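Local coordinates for aminotransferase (Neisseria meningitidis Z2491, PDB 3JTX), which probably transfers amino groups as a pyridoxal-phosphate-dependent class I and II aminotransferase, and carries the cofactor covalently bound, at residues A[77-82]-A[86-91]; A[311-316]-A[383-388]. All coordinates share one frame; numbering follows the deposited sequence. Where two conformers were deposited one is given.

The two interactions lie in different parts of the subunit, with centres about 39 Å apart and nearest atoms about 19 Å apart. Both segments of interaction 1 precede those of interaction 2 in the sequence. Interaction 1 joins the end of helix 69-82 to the loop that leads into strand 94-97, an outermost strand of the seven-stranded mixed sheet. Interaction 2 pairs helices 294-314 and 381-394 on the C-terminal side of the chain, beside the three-stranded antiparallel sheet. They share no helix, strand or sheet. This fits the division into a large and a small domain known for this aminotransferase family: each contact, helix to loop or helix to helix, stays within its own part of the fold.

Interaction 1. Residues A[77-82]-A[86-91]; sequences NWLKRR and LTVDAD
Lys-80 and Leu-79, in the last turn of helix 69-82, pack on Leu-86 and Val-88 of the loop that follows. The unit is a helix-loop-strand connection of the aminotransferase large domain, since this loop runs into strand 94-97. No hydrogen bond joins the two segments. Instead, Lys-80 CA makes a bent CA-H...O contact with Leu-86 O, 3.2 Å away. The Lys-80 side chain then passes this carbonyl. Lys-80 CB lies 3.4 Å from Leu-86 O, and Lys-80 CG 3.6 Å from the same oxygen. Lys-80 CG is turned away from its own backbone N (chi1 -166°) and lies alongside Leu-86 O. CD and CE continue the extended chain. Lys-80 CE passes 4.3 Å from Thr-87 CG2 in one of the two conformers of that threonine, and NZ leads away from the loop. One residue back, Leu-79 O faces Leu-86 CB at 3.9 Å. Leu-86 itself is buried, with Leu-224 and Ala-228 of helix 223-229 against it. Leu-79 and Val-88 also both touch Ile-94 of the strand. Between them one methyl does the work: Leu-79 CD1 lies 3.8 Å from Val-88 CB, 4.0 Å from Val-88 CG1 and 3.9 Å from Val-88 CG2.

Interaction 2. Residues A[311-316]-A[383-388]; sequences IPILQQ and TCVKAA
Ala-388 is the small bump of this contact, and Ile-313 with Leu-314 forms the hollow that takes it. Ala-388 CB lies 3.8 Å from Ile-313 CG2 and 4.1 Å from Leu-314 CD2. This methyl rests in the notch where the two side chains diverge. The alanine has nothing beyond CB to keep the backbones apart, and the CA atoms of Leu-314 and Ala-388 come within 6.1 Å.

Ile-313 uses both of its branches. CG2 stands opposite the backbone N and presses on Ala-388, touching its backbone C as well as its CB. The longer branch is extended (chi2 171°) and carries CD1 one helical turn back, to Val-385. There Ile-313 CD1 meets Val-385 CG1 at 3.9 Å, and the two side chains cross at about a right angle. Ile-313 also touches Glu-389 and Val-392 further along helix 381-394. Leu-314 CD2 lies 4.0 Å from Ala-388 O, slightly nearer than to its CB, and the leucine also reaches Val-320 and Ile-329.

No hydrogen bond crosses between the segments; the side-chain contacts are aliphatic, with methyls also resting on backbone carbonyls. Polar bonds form within 311-316 instead. Gln-316 folds its amide back so that NE2 donates to Ile-313 O at 2.8 Å, nearly straight at 167°. Gln-316 N bonds to Ile-313 O at 3.2 Å. Two donors from one residue thus grip this carbonyl, while Gln-316 OE1 accepts from NH2 of the C-terminal residue, Arg-396.

Val-310 adds to the seam by packing on Cys-384 and Ala-388. The whole is a close helix-helix pair with an alanine at its nearest approach. It is consistent with the C-terminal small domain of class I and II aminotransferases, where helices pack beside an antiparallel sheet.

Interaction 1. Residues A[77-82]-A[86-91]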
loop_
_atom_site.group_PDB
_atom_site.type_symbol
_atom_site.label_atom_id
_atom_site.label_comp_id
_atom_site.label_asym_id
_atom_site.label_seq_id
_atom_site.Cartn_x
_atom_site.Cartn_y
_atom_site.Cartn_z
ATOM N N ASN A 77 6.065 -21.710 -8.946
ATOM C CA ASN A 77 5.598 -23.090 -8.953
ATOM C C ASN A 77 4.117 -23.194 -9.313
ATOM O O ASN A 77 3.734 -24.054 -10.103
ATOM C CB ASN A 77 5.835 -23.758 -7.602
ATOM C CG ASN A 77 7.311 -23.973 -7.295
ATOM O OD1 ASN A 77 8.156 -23.935 -8.188
ATOM N ND2 ASN A 77 7.623 -24.185 -6.019
ATOM N N TRP A 78 3.296 -22.321 -8.732
ATOM C CA TRP A 78 1.874 -22.253 -9.066
ATOM C C TRP A 78 1.630 -21.982 -10.560
ATOM O O TRP A 78 0.808 -22.656 -11.191
ATOM C CB TRP A 78 1.146 -21.184 -8.239
ATOM C CG TRP A 78 -0.302 -21.110 -8.604
ATOM C CD1 TRP A 78 -1.295 -21.973 -8.216
ATOM C CD2 TRP A 78 -0.920 -20.151 -9.469
ATOM N NE1 TRP A 78 -2.486 -21.599 -8.776
ATOM C CE2 TRP A 78 -2.287 -20.484 -9.549
ATOM C CE3 TRP A 78 -0.452 -19.044 -10.172
ATOM C CZ2 TRP A 78 -3.196 -19.746 -10.318
ATOM C CZ3 TRP A 78 -1.354 -18.299 -10.925
ATOM C CH2 TRP A 78 -2.710 -18.658 -10.992
ATOM N N LEU A 79 2.356 -21.013 -11.115
ATOM C CA LEU A 79 2.247 -20.676 -12.543
ATOM C C LEU A 79 2.562 -21.878 -13.448
ATOM O O LEU A 79 1.907 -22.086 -14.466
ATOM C CB LEU A 79 3.191 -19.517 -12.905
ATOM C CG LEU A 79 2.801 -18.112 -12.409
ATOM C CD1 LEU A 79 3.986 -17.171 -12.525
ATOM C CD2 LEU A 79 1.589 -17.532 -13.166
ATOM N N LYS A 80 3.599 -22.630 -13.094
ATOM C CA LYS A 80 3.987 -23.807 -13.871
ATOM C C LYS A 80 2.901 -24.878 -13.842
ATOM O O LYS A 80 2.625 -25.514 -14.874
ATOM C CB LYS A 80 5.307 -24.398 -13.367
ATOM C CG LYS A 80 5.896 -25.396 -14.354
ATOM C CD LYS A 80 7.317 -25.837 -13.994
ATOM C CE LYS A 80 7.817 -26.848 -15.021
ATOM N NZ LYS A 80 9.061 -27.540 -14.565
ATOM N N ARG A 81 2.305 -25.087 -12.666
ATOM C CA ARG A 81 1.196 -26.034 -12.526
ATOM C C ARG A 81 -0.036 -25.576 -13.286
ATOM O O ARG A 81 -0.723 -26.376 -13.914
ATOM C CB ARG A 81 0.827 -26.225 -11.055
ATOM C CG ARG A 81 1.865 -27.006 -10.241
ATOM C CD ARG A 81 1.278 -27.556 -8.935
ATOM N NE ARG A 81 0.527 -26.570 -8.159
ATOM C CZ ARG A 81 1.072 -25.649 -7.366
ATOM N NH1 ARG A 81 2.395 -25.568 -7.238
ATOM N NH2 ARG A 81 0.296 -24.807 -6.694
ATOM N N ARG A 82 -0.326 -24.284 -13.210
ATOM C CA ARG A 82 -1.591 -23.754 -13.685
ATOM C C ARG A 82 -1.618 -23.551 -15.201
ATOM O O ARG A 82 -2.678 -23.734 -15.828
ATOM C CB ARG A 82 -1.894 -22.421 -12.967
ATOM C CG ARG A 82 -3.077 -21.633 -13.537
ATOM C CD ARG A 82 -4.402 -22.387 -13.422
ATOM N NE ARG A 82 -5.497 -21.564 -13.915
ATOM C CZ ARG A 82 -5.786 -21.373 -15.199
ATOM N NH1 ARG A 82 -5.105 -22.007 -16.143
ATOM N NH2 ARG A 82 -6.793 -20.574 -15.537
ATOM N N LEU A 86 4.417 -23.452 -17.942
ATOM C CA LEU A 86 4.935 -22.091 -18.012
ATOM C C LEU A 86 6.051 -21.892 -16.988
ATOM O O LEU A 86 5.842 -22.123 -15.803
ATOM C CB LEU A 86 3.812 -21.080 -17.740
ATOM C CG LEU A 86 4.129 -19.602 -18.010
ATOM C CD1 LEU A 86 4.233 -19.333 -19.517
ATOM C CD2 LEU A 86 3.067 -18.749 -17.385
ATOM N N THR A 87 7.228 -21.485 -17.468
ATOM C CA THR A 87 8.391 -21.259 -16.619
ATOM C C THR A 87 8.663 -19.756 -16.484
ATOM O O THR A 87 9.026 -19.083 -17.456
ATOM C CB THR A 87 9.639 -21.960 -17.168
ATOM O OG1 THR A 87 9.917 -21.483 -18.490
ATOM C CG2 THR A 87 9.423 -23.473 -17.211
ATOM N N VAL A 88 8.479 -19.252 -15.267
ATOM C CA VAL A 88 8.644 -17.844 -14.930
ATOM C C VAL A 88 9.672 -17.780 -13.796
ATOM O O VAL A 88 9.578 -18.523 -12.824
ATOM C CB VAL A 88 7.278 -17.245 -14.482
ATOM C CG1 VAL A 88 7.417 -15.811 -13.946
ATOM C CG2 VAL A 88 6.269 -17.310 -15.634
ATOM N N ASP A 89 10.653 -16.903 -13.920
ATOM C CA ASP A 89 11.807 -16.916 -13.007
ATOM C C ASP A 89 11.477 -16.166 -11.716
ATOM O O ASP A 89 11.252 -14.970 -11.744
ATOM C CB ASP A 89 13.020 -16.290 -13.728
ATOM C CG ASP A 89 14.313 -16.369 -12.921
ATOM O OD1 ASP A 89 14.282 -16.573 -11.690
ATOM O OD2 ASP A 89 15.381 -16.216 -13.546
ATOM N N ALA A 90 11.456 -16.877 -10.586
ATOM C CA ALA A 90 11.174 -16.284 -9.281
ATOM C C ALA A 90 12.169 -15.180 -8.912
ATOM O O ALA A 90 11.809 -14.234 -8.214
ATOM C CB ALA A 90 11.131 -17.373 -8.181
ATOM N N ASP A 91 13.403 -15.278 -9.404
ATOM C CA ASP A 91 14.447 -14.279 -9.091
ATOM C C ASP A 91 14.246 -12.911 -9.748
ATOM O O ASP A 91 14.800 -11.926 -9.250
ATOM C CB ASP A 91 15.838 -14.769 -9.548
ATOM C CG ASP A 91 16.335 -15.994 -8.789
ATOM O OD1 ASP A 91 15.974 -16.188 -7.609
ATOM O OD2 ASP A 91 17.135 -16.753 -9.379
#

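Interaction 2. Residues A[311-316]-A[383-388]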
loop_
_atom_site.group_PDB
_atom_site.type_symbol
_atom_site.label_atom_id
_atom_site.label_comp_id
_atom_site.label_asym_id
_atom_site.label_seq_id
_atom_site.Cartn_x
_atom_site.Cartn_y
_atom_site.Cartn_z
ATOM N N ILE A 311 -28.428 -21.203 -14.478
ATOM C CA ILE A 311 -28.472 -20.897 -15.908
ATOM C C ILE A 311 -29.722 -21.498 -16.570
ATOM O O ILE A 311 -30.459 -20.771 -17.251
ATOM C CB ILE A 311 -27.170 -21.300 -16.648
ATOM C CG1 ILE A 311 -26.013 -20.389 -16.230
ATOM C CG2 ILE A 311 -27.374 -21.269 -18.166
ATOM C CD1 ILE A 311 -26.155 -18.925 -16.654
ATOM N N PRO A 312 -29.986 -22.803 -16.360
ATOM C CA PRO A 312 -31.195 -23.363 -16.989
ATOM C C PRO A 312 -32.505 -22.744 -16.484
ATOM O O PRO A 312 -33.485 -22.705 -17.234
ATOM C CB PRO A 312 -31.139 -24.867 -16.668
ATOM C CG PRO A 312 -29.957 -25.085 -15.817
ATOM C CD PRO A 312 -29.220 -23.804 -15.599
ATOM N N ILE A 313 -32.533 -22.259 -15.241
ATOM C CA ILE A 313 -33.737 -21.579 -14.737
ATOM C C ILE A 313 -33.928 -20.273 -15.519
ATOM O O ILE A 313 -34.998 -20.026 -16.070
ATOM C CB ILE A 313 -33.683 -21.314 -13.211
ATOM C CG1 ILE A 313 -33.705 -22.636 -12.438
ATOM C CG2 ILE A 313 -34.874 -20.474 -12.754
ATOM C CD1 ILE A 313 -33.438 -22.478 -10.956
ATOM N N LEU A 314 -32.873 -19.465 -15.606
ATOM C CA LEU A 314 -32.970 -18.183 -16.305
ATOM C C LEU A 314 -33.277 -18.360 -17.796
ATOM O O LEU A 314 -33.977 -17.537 -18.406
ATOM C CB LEU A 314 -31.673 -17.369 -16.129
ATOM C CG LEU A 314 -31.373 -16.836 -14.721
ATOM C CD1 LEU A 314 -29.993 -16.144 -14.710
ATOM C CD2 LEU A 314 -32.504 -15.905 -14.212
ATOM N N GLN A 315 -32.766 -19.435 -18.383
ATOM C CA GLN A 315 -32.979 -19.692 -19.816
ATOM C C GLN A 315 -34.445 -19.933 -20.195
ATOM O O GLN A 315 -34.773 -19.948 -21.371
ATOM C CB GLN A 315 -32.110 -20.857 -20.291
ATOM C CG GLN A 315 -30.647 -20.485 -20.498
ATOM C CD GLN A 315 -29.769 -21.687 -20.789
ATOM O OE1 GLN A 315 -30.087 -22.815 -20.402
ATOM N NE2 GLN A 315 -28.653 -21.451 -21.468
ATOM N N GLN A 316 -35.319 -20.106 -19.207
ATOM C CA GLN A 316 -36.745 -20.209 -19.464
ATOM C C GLN A 316 -37.308 -18.933 -20.066
ATOM O O GLN A 316 -38.282 -18.990 -20.779
ATOM C CB GLN A 316 -37.513 -20.523 -18.181
ATOM C CG GLN A 316 -37.259 -21.911 -17.619
ATOM C CD GLN A 316 -37.879 -22.087 -16.253
ATOM O OE1 GLN A 316 -38.907 -22.725 -16.117
ATOM N NE2 GLN A 316 -37.280 -21.487 -15.243
ATOM N N THR A 383 -30.163 -19.671 -2.005
ATOM C CA THR A 383 -30.524 -18.263 -2.218
ATOM C C THR A 383 -30.484 -17.882 -3.702
ATOM O O THR A 383 -31.393 -17.191 -4.193
ATOM C CB THR A 383 -29.598 -17.329 -1.409
ATOM O OG1 THR A 383 -29.761 -17.620 -0.027
ATOM C CG2 THR A 383 -29.928 -15.849 -1.652
ATOM N N CYS A 384 -29.438 -18.326 -4.406
ATOM C CA CYS A 384 -29.288 -18.021 -5.840
ATOM C C CYS A 384 -30.408 -18.622 -6.689
ATOM O O CYS A 384 -30.940 -17.958 -7.587
ATOM C CB CYS A 384 -27.935 -18.516 -6.381
ATOM S SG CYS A 384 -26.531 -17.600 -5.731
ATOM N N VAL A 385 -30.728 -19.883 -6.416
ATOM C CA VAL A 385 -31.756 -20.617 -7.142
ATOM C C VAL A 385 -33.115 -19.958 -6.934
ATOM O O VAL A 385 -33.855 -19.736 -7.894
ATOM C CB VAL A 385 -31.803 -22.097 -6.689
ATOM C CG1 VAL A 385 -33.121 -22.783 -7.120
ATOM C CG2 VAL A 385 -30.594 -22.829 -7.240
ATOM N N LYS A 386 -33.432 -19.633 -5.685
ATOM C CA LYS A 386 -34.684 -18.923 -5.392
ATOM C C LYS A 386 -34.727 -17.561 -6.083
ATOM O O LYS A 386 -35.768 -17.165 -6.587
ATOM C CB LYS A 386 -34.879 -18.716 -3.900
ATOM C CG LYS A 386 -36.132 -17.921 -3.590
ATOM C CD LYS A 386 -36.425 -17.849 -2.111
ATOM C CE LYS A 386 -37.837 -17.308 -1.879
ATOM N NZ LYS A 386 -37.918 -15.855 -2.162
ATOM N N ALA A 387 -33.612 -16.837 -6.071
ATOM C CA ALA A 387 -33.538 -15.555 -6.780
ATOM C C ALA A 387 -33.831 -15.743 -8.278
ATOM O O ALA A 387 -34.617 -14.989 -8.861
ATOM C CB ALA A 387 -32.168 -14.896 -6.565
ATOM N N ALA A 388 -33.233 -16.770 -8.888
ATOM C CA ALA A 388 -33.413 -17.016 -10.321
ATOM C C ALA A 388 -34.882 -17.308 -10.632
ATOM O O ALA A 388 -35.449 -16.777 -11.585
ATOM C CB ALA A 388 -32.514 -18.168 -10.792
#